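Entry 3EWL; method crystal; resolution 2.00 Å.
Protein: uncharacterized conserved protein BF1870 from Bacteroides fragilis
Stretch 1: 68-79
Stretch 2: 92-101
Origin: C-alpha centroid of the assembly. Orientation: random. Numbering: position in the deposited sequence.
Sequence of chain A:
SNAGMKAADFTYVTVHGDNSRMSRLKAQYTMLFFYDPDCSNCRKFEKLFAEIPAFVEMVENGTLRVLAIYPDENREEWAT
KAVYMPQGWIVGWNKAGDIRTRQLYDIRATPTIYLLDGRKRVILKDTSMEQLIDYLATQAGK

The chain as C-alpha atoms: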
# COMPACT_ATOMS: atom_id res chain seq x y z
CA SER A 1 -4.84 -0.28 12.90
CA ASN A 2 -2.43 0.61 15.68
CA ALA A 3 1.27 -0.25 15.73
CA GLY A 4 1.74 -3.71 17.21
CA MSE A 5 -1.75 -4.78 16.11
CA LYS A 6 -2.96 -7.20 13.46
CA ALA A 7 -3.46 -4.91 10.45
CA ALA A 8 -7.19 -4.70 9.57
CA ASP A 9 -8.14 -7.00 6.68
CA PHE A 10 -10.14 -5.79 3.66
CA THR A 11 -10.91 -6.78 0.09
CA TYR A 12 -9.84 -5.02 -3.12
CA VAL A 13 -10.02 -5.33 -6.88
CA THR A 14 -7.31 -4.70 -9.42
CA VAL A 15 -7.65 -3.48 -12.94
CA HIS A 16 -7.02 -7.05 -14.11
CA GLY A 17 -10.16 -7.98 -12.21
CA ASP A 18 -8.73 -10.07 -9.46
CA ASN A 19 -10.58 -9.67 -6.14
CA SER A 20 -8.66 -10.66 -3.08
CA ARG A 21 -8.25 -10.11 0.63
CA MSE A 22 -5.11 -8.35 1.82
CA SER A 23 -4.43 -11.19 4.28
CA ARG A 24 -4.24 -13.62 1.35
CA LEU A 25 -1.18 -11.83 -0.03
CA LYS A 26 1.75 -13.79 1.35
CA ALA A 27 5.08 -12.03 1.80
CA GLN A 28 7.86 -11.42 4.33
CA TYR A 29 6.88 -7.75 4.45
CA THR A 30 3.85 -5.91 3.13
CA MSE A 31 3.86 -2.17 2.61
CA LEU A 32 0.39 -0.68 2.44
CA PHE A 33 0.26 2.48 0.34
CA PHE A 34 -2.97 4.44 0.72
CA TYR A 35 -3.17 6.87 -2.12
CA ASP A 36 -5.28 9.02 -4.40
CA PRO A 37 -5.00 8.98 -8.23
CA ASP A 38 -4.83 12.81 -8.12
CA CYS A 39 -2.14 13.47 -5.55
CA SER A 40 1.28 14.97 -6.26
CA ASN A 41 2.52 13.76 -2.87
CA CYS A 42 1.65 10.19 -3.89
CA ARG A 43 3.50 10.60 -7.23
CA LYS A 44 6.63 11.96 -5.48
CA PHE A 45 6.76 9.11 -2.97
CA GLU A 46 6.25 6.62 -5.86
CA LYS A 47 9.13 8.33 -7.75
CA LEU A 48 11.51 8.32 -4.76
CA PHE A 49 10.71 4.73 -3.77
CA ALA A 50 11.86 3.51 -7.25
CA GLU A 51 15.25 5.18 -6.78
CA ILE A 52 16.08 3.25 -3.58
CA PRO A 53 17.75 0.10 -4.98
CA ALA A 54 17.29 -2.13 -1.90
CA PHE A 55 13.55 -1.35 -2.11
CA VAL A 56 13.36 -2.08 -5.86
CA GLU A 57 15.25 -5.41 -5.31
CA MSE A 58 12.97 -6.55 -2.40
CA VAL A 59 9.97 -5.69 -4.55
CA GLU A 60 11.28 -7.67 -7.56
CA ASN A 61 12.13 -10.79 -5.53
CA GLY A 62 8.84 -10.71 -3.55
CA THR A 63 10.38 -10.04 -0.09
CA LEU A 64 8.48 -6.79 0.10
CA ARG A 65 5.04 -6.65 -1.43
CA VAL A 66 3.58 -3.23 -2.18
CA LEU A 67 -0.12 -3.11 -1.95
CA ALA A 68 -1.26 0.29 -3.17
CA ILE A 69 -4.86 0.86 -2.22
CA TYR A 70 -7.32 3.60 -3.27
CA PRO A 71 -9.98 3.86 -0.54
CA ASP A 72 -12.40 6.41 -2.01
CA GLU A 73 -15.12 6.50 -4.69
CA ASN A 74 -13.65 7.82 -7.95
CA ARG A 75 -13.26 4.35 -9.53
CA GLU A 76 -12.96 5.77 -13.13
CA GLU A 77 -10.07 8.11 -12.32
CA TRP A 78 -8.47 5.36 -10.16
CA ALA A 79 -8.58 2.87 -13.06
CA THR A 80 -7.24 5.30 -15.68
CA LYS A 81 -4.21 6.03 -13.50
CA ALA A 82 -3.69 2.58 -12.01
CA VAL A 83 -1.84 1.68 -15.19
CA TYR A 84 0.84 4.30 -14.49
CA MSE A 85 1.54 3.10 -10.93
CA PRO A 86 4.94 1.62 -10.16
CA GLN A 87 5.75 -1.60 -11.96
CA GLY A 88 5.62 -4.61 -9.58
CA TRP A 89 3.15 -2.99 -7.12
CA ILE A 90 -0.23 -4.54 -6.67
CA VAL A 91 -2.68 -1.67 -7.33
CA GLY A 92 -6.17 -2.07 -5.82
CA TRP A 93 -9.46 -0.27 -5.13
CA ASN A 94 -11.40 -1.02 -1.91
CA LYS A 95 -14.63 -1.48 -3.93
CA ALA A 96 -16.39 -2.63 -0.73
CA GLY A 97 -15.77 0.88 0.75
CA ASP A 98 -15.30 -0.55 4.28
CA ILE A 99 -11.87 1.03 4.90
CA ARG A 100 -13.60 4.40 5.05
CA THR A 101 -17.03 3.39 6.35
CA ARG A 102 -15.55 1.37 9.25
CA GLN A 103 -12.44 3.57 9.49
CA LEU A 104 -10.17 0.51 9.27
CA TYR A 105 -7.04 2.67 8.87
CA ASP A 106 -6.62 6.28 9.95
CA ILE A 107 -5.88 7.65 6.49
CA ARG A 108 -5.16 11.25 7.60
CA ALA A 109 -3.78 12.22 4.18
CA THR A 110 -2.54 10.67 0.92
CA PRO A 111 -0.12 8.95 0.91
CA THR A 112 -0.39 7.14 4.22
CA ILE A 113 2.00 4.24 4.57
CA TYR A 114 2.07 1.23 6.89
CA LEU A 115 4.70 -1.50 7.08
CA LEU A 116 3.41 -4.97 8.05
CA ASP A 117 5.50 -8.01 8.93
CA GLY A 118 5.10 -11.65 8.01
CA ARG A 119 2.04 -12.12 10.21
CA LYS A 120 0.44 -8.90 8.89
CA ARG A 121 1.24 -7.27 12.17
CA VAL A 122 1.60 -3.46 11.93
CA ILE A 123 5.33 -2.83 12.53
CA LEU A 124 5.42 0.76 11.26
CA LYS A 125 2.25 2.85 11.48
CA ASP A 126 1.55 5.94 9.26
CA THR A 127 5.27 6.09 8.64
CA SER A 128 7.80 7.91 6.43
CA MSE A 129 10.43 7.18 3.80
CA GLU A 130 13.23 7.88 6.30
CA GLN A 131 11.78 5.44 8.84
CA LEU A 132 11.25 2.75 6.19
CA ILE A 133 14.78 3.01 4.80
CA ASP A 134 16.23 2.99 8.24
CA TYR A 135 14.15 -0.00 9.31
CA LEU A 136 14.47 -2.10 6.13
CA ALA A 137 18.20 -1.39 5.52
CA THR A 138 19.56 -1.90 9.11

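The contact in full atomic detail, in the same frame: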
# COMPACT_ATOMS: atom_id res chain seq x y z
N ALA A 68 -0.79 -1.06 -3.03
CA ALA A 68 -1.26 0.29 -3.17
C ALA A 68 -2.78 0.23 -3.29
O ALA A 68 -3.35 -0.43 -4.21
CB ALA A 68 -0.60 0.94 -4.44
N ILE A 69 -3.44 0.92 -2.37
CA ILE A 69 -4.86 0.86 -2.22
C ILE A 69 -5.51 2.24 -2.31
O ILE A 69 -5.15 3.17 -1.55
CB ILE A 69 -5.23 0.22 -0.83
CG1 ILE A 69 -4.72 -1.22 -0.75
CG2 ILE A 69 -6.75 0.25 -0.60
CD1 ILE A 69 -5.38 -2.20 -1.86
N TYR A 70 -6.48 2.38 -3.21
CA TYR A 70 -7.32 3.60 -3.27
C TYR A 70 -8.59 3.31 -2.47
O TYR A 70 -9.25 2.33 -2.73
CB TYR A 70 -7.66 3.94 -4.72
CG TYR A 70 -8.63 5.10 -4.87
CD1 TYR A 70 -8.36 6.38 -4.32
CD2 TYR A 70 -9.81 4.93 -5.59
CE1 TYR A 70 -9.27 7.44 -4.47
CE2 TYR A 70 -10.72 5.97 -5.75
CZ TYR A 70 -10.45 7.22 -5.22
OH TYR A 70 -11.41 8.21 -5.42
N PRO A 71 -8.90 4.15 -1.46
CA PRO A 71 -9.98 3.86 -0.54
C PRO A 71 -11.26 4.62 -0.81
O PRO A 71 -12.26 4.36 -0.12
CB PRO A 71 -9.43 4.29 0.83
CG PRO A 71 -8.43 5.36 0.50
CD PRO A 71 -7.97 5.19 -0.94
N ASP A 72 -11.24 5.53 -1.79
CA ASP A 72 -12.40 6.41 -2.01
C ASP A 72 -13.24 6.00 -3.22
O ASP A 72 -13.22 4.80 -3.59
CB ASP A 72 -11.97 7.88 -1.94
CG ASP A 72 -11.41 8.23 -0.54
OD1 ASP A 72 -12.13 7.93 0.44
OD2 ASP A 72 -10.26 8.73 -0.38
N GLU A 73 -14.00 6.92 -3.81
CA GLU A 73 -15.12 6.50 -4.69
C GLU A 73 -15.00 6.78 -6.18
O GLU A 73 -15.80 6.29 -6.99
CB GLU A 73 -16.43 7.05 -4.13
CG GLU A 73 -17.11 6.01 -3.24
CD GLU A 73 -18.22 6.57 -2.39
OE1 GLU A 73 -19.02 7.40 -2.90
OE2 GLU A 73 -18.31 6.18 -1.20
N ASN A 74 -13.98 7.56 -6.54
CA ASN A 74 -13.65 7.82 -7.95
C ASN A 74 -13.00 6.65 -8.68
O ASN A 74 -11.84 6.75 -9.10
CB ASN A 74 -12.69 8.98 -8.06
CG ASN A 74 -13.36 10.23 -8.41
OD1 ASN A 74 -14.24 10.70 -7.66
ND2 ASN A 74 -12.96 10.82 -9.56
N ARG A 75 -13.76 5.57 -8.86
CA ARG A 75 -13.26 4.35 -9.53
C ARG A 75 -12.74 4.55 -10.99
O ARG A 75 -11.79 3.88 -11.38
CB ARG A 75 -14.30 3.21 -9.47
CG ARG A 75 -15.40 3.30 -10.48
CD ARG A 75 -15.71 1.87 -10.97
NE ARG A 75 -16.94 1.37 -10.39
CZ ARG A 75 -17.34 0.10 -10.35
NH1 ARG A 75 -18.50 -0.18 -9.77
NH2 ARG A 75 -16.59 -0.90 -10.83
N GLU A 76 -13.35 5.48 -11.75
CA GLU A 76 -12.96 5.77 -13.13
C GLU A 76 -11.58 6.40 -13.20
O GLU A 76 -10.72 5.89 -13.90
CB GLU A 76 -14.01 6.61 -13.89
CG GLU A 76 -15.34 5.87 -13.99
CD GLU A 76 -16.28 6.43 -15.06
OE1 GLU A 76 -17.30 7.03 -14.66
OE2 GLU A 76 -16.01 6.29 -16.30
N GLU A 77 -11.37 7.47 -12.45
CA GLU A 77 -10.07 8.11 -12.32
C GLU A 77 -8.97 7.17 -11.77
O GLU A 77 -7.85 7.14 -12.26
CB GLU A 77 -10.22 9.30 -11.38
CG GLU A 77 -9.25 10.44 -11.64
CD GLU A 77 -9.95 11.68 -12.26
OE1 GLU A 77 -10.26 11.66 -13.48
OE2 GLU A 77 -10.17 12.68 -11.51
N TRP A 78 -9.32 6.43 -10.71
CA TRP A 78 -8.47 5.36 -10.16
C TRP A 78 -7.97 4.40 -11.24
O TRP A 78 -6.78 4.21 -11.41
CB TRP A 78 -9.26 4.54 -9.13
CG TRP A 78 -8.50 3.27 -8.77
CD1 TRP A 78 -7.36 3.20 -8.05
CD2 TRP A 78 -8.81 1.93 -9.17
NE1 TRP A 78 -6.92 1.90 -7.99
CE2 TRP A 78 -7.80 1.09 -8.64
CE3 TRP A 78 -9.84 1.34 -9.93
CZ2 TRP A 78 -7.80 -0.30 -8.83
CZ3 TRP A 78 -9.82 -0.04 -10.13
CH2 TRP A 78 -8.81 -0.84 -9.58
N ALA A 79 -8.91 3.80 -11.97
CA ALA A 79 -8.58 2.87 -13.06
C ALA A 79 -7.69 3.47 -14.17
O ALA A 79 -6.68 2.88 -14.58
CB ALA A 79 -9.86 2.31 -13.66
N GLY A 92 -4.80 -1.62 -6.10
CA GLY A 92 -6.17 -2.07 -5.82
C GLY A 92 -7.12 -0.96 -5.39
O GLY A 92 -6.69 0.06 -4.90
N TRP A 93 -8.42 -1.18 -5.58
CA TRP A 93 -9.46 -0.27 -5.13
C TRP A 93 -10.29 -1.03 -4.12
O TRP A 93 -10.76 -2.12 -4.42
CB TRP A 93 -10.36 0.16 -6.32
CG TRP A 93 -11.65 0.91 -5.96
CD1 TRP A 93 -11.77 1.95 -5.09
CD2 TRP A 93 -12.96 0.70 -6.51
NE1 TRP A 93 -13.07 2.39 -5.04
CE2 TRP A 93 -13.82 1.64 -5.90
CE3 TRP A 93 -13.49 -0.18 -7.47
CZ2 TRP A 93 -15.21 1.71 -6.20
CZ3 TRP A 93 -14.86 -0.13 -7.77
CH2 TRP A 93 -15.71 0.82 -7.13
N ASN A 94 -10.52 -0.45 -2.94
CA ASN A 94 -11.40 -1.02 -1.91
C ASN A 94 -12.85 -0.80 -2.33
O ASN A 94 -13.52 0.08 -1.81
CB ASN A 94 -11.09 -0.36 -0.56
CG ASN A 94 -11.92 -0.92 0.62
OD1 ASN A 94 -12.49 -0.14 1.40
ND2 ASN A 94 -11.97 -2.27 0.76
N LYS A 95 -13.29 -1.58 -3.31
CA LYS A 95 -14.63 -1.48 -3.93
C LYS A 95 -15.69 -1.60 -2.83
O LYS A 95 -16.68 -0.86 -2.85
CB LYS A 95 -14.79 -2.59 -4.98
CG LYS A 95 -16.10 -2.64 -5.82
CD LYS A 95 -15.95 -3.73 -6.92
CE LYS A 95 -17.24 -3.92 -7.77
NZ LYS A 95 -18.43 -4.34 -6.89
N ALA A 96 -15.45 -2.47 -1.85
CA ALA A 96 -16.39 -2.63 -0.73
C ALA A 96 -16.62 -1.33 0.08
O ALA A 96 -17.70 -1.17 0.65
CB ALA A 96 -15.99 -3.80 0.18
N GLY A 97 -15.65 -0.41 0.07
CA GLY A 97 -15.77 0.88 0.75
C GLY A 97 -15.64 0.81 2.27
O GLY A 97 -15.84 1.80 2.96
N ASP A 98 -15.31 -0.36 2.81
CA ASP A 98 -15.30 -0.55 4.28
C ASP A 98 -14.11 0.08 5.00
O ASP A 98 -14.19 0.31 6.21
CB ASP A 98 -15.39 -2.03 4.66
CG ASP A 98 -14.44 -2.92 3.83
OD1 ASP A 98 -14.37 -4.13 4.11
OD2 ASP A 98 -13.77 -2.42 2.89
N ILE A 99 -13.01 0.33 4.28
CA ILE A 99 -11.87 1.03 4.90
C ILE A 99 -12.30 2.41 5.41
O ILE A 99 -11.99 2.78 6.53
CB ILE A 99 -10.68 1.14 3.93
CG1 ILE A 99 -9.99 -0.23 3.78
CG2 ILE A 99 -9.64 2.22 4.46
CD1 ILE A 99 -9.00 -0.27 2.64
N ARG A 100 -13.05 3.14 4.61
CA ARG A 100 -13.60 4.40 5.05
C ARG A 100 -14.80 4.20 5.95
O ARG A 100 -14.82 4.72 7.03
CB ARG A 100 -13.97 5.27 3.85
CG ARG A 100 -12.74 5.72 3.02
CD ARG A 100 -11.86 6.74 3.78
NE ARG A 100 -11.03 7.52 2.85
CZ ARG A 100 -9.93 8.17 3.21
NH1 ARG A 100 -9.54 8.15 4.49
NH2 ARG A 100 -9.20 8.83 2.32
N THR A 101 -15.80 3.43 5.55
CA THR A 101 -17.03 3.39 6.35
C THR A 101 -16.83 2.78 7.74
O THR A 101 -17.52 3.16 8.64
CB THR A 101 -18.24 2.74 5.63
OG1 THR A 101 -17.92 1.39 5.30
CG2 THR A 101 -18.56 3.49 4.36
O HOH W 1 -13.10 2.45 1.54
O HOH W 2 -14.50 2.78 -1.97

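The two stretches meet as neighbouring parallel strands: Ile69 pairs with Gly92 and Tyr70 with Trp93, each at a CA-CA distance of 4.8 Å. Three backbone hydrogen bonds fix this register. Gly92 N donates to Ala68 O (2.7 Å, 162° at the hydrogen), Tyr70 N to Gly92 O (2.9 Å, 168°) and Asn94 N to Tyr70 O (3.1 Å, 169°). Gly92 thus uses both its N and its O on the same neighbour, as parallel pairing requires. An ideal CB on Gly92 would lie 3.1 Å from Ile69 CD1, so the isoleucine occupies space that the glycine leaves free.

Beyond the strands, Asn94 to Gly97 form a type I turn leading into the helix that carries Ile99 and Arg100. Water 1 ties this segment to stretch 1, donating to Pro71 O and Asn94 OD1 (both 2.7 Å) and accepting from Arg100 N (3.1 Å).

Trp93 is the most extensively covered residue. Its NE1 donates to Asp72 O (2.8 Å, 153°), which lies near the ring plane. Arg75 CB sits 3.6 Å from the centroid of its six-membered ring, 10° off the normal, a CH-pi contact over the face. Trp93 CB in turn lies 3.5 Å from the centroid of the Trp78 six-membered ring, 6° off the normal. Tyr70, on the same sheet face as Trp93, brings CD2 to 3.6 Å from Trp93 CD1; the rings are near parallel (28°) but slid apart, with little overlap.

On the other sheet face, Ile69 CG2 meets Ile99 CD1 at 4.0 Å. Asp72 and Arg100 form a two-pronged salt bridge: Arg100 NE to Asp72 OD1 (2.7 Å, 164°) and Arg100 NH2 to Asp72 OD2 (2.9 Å, 171°). Pro71 CG covers one face of that guanidinium, 4.0 Å from Arg100 NH2, leaving the edge to the carboxylate.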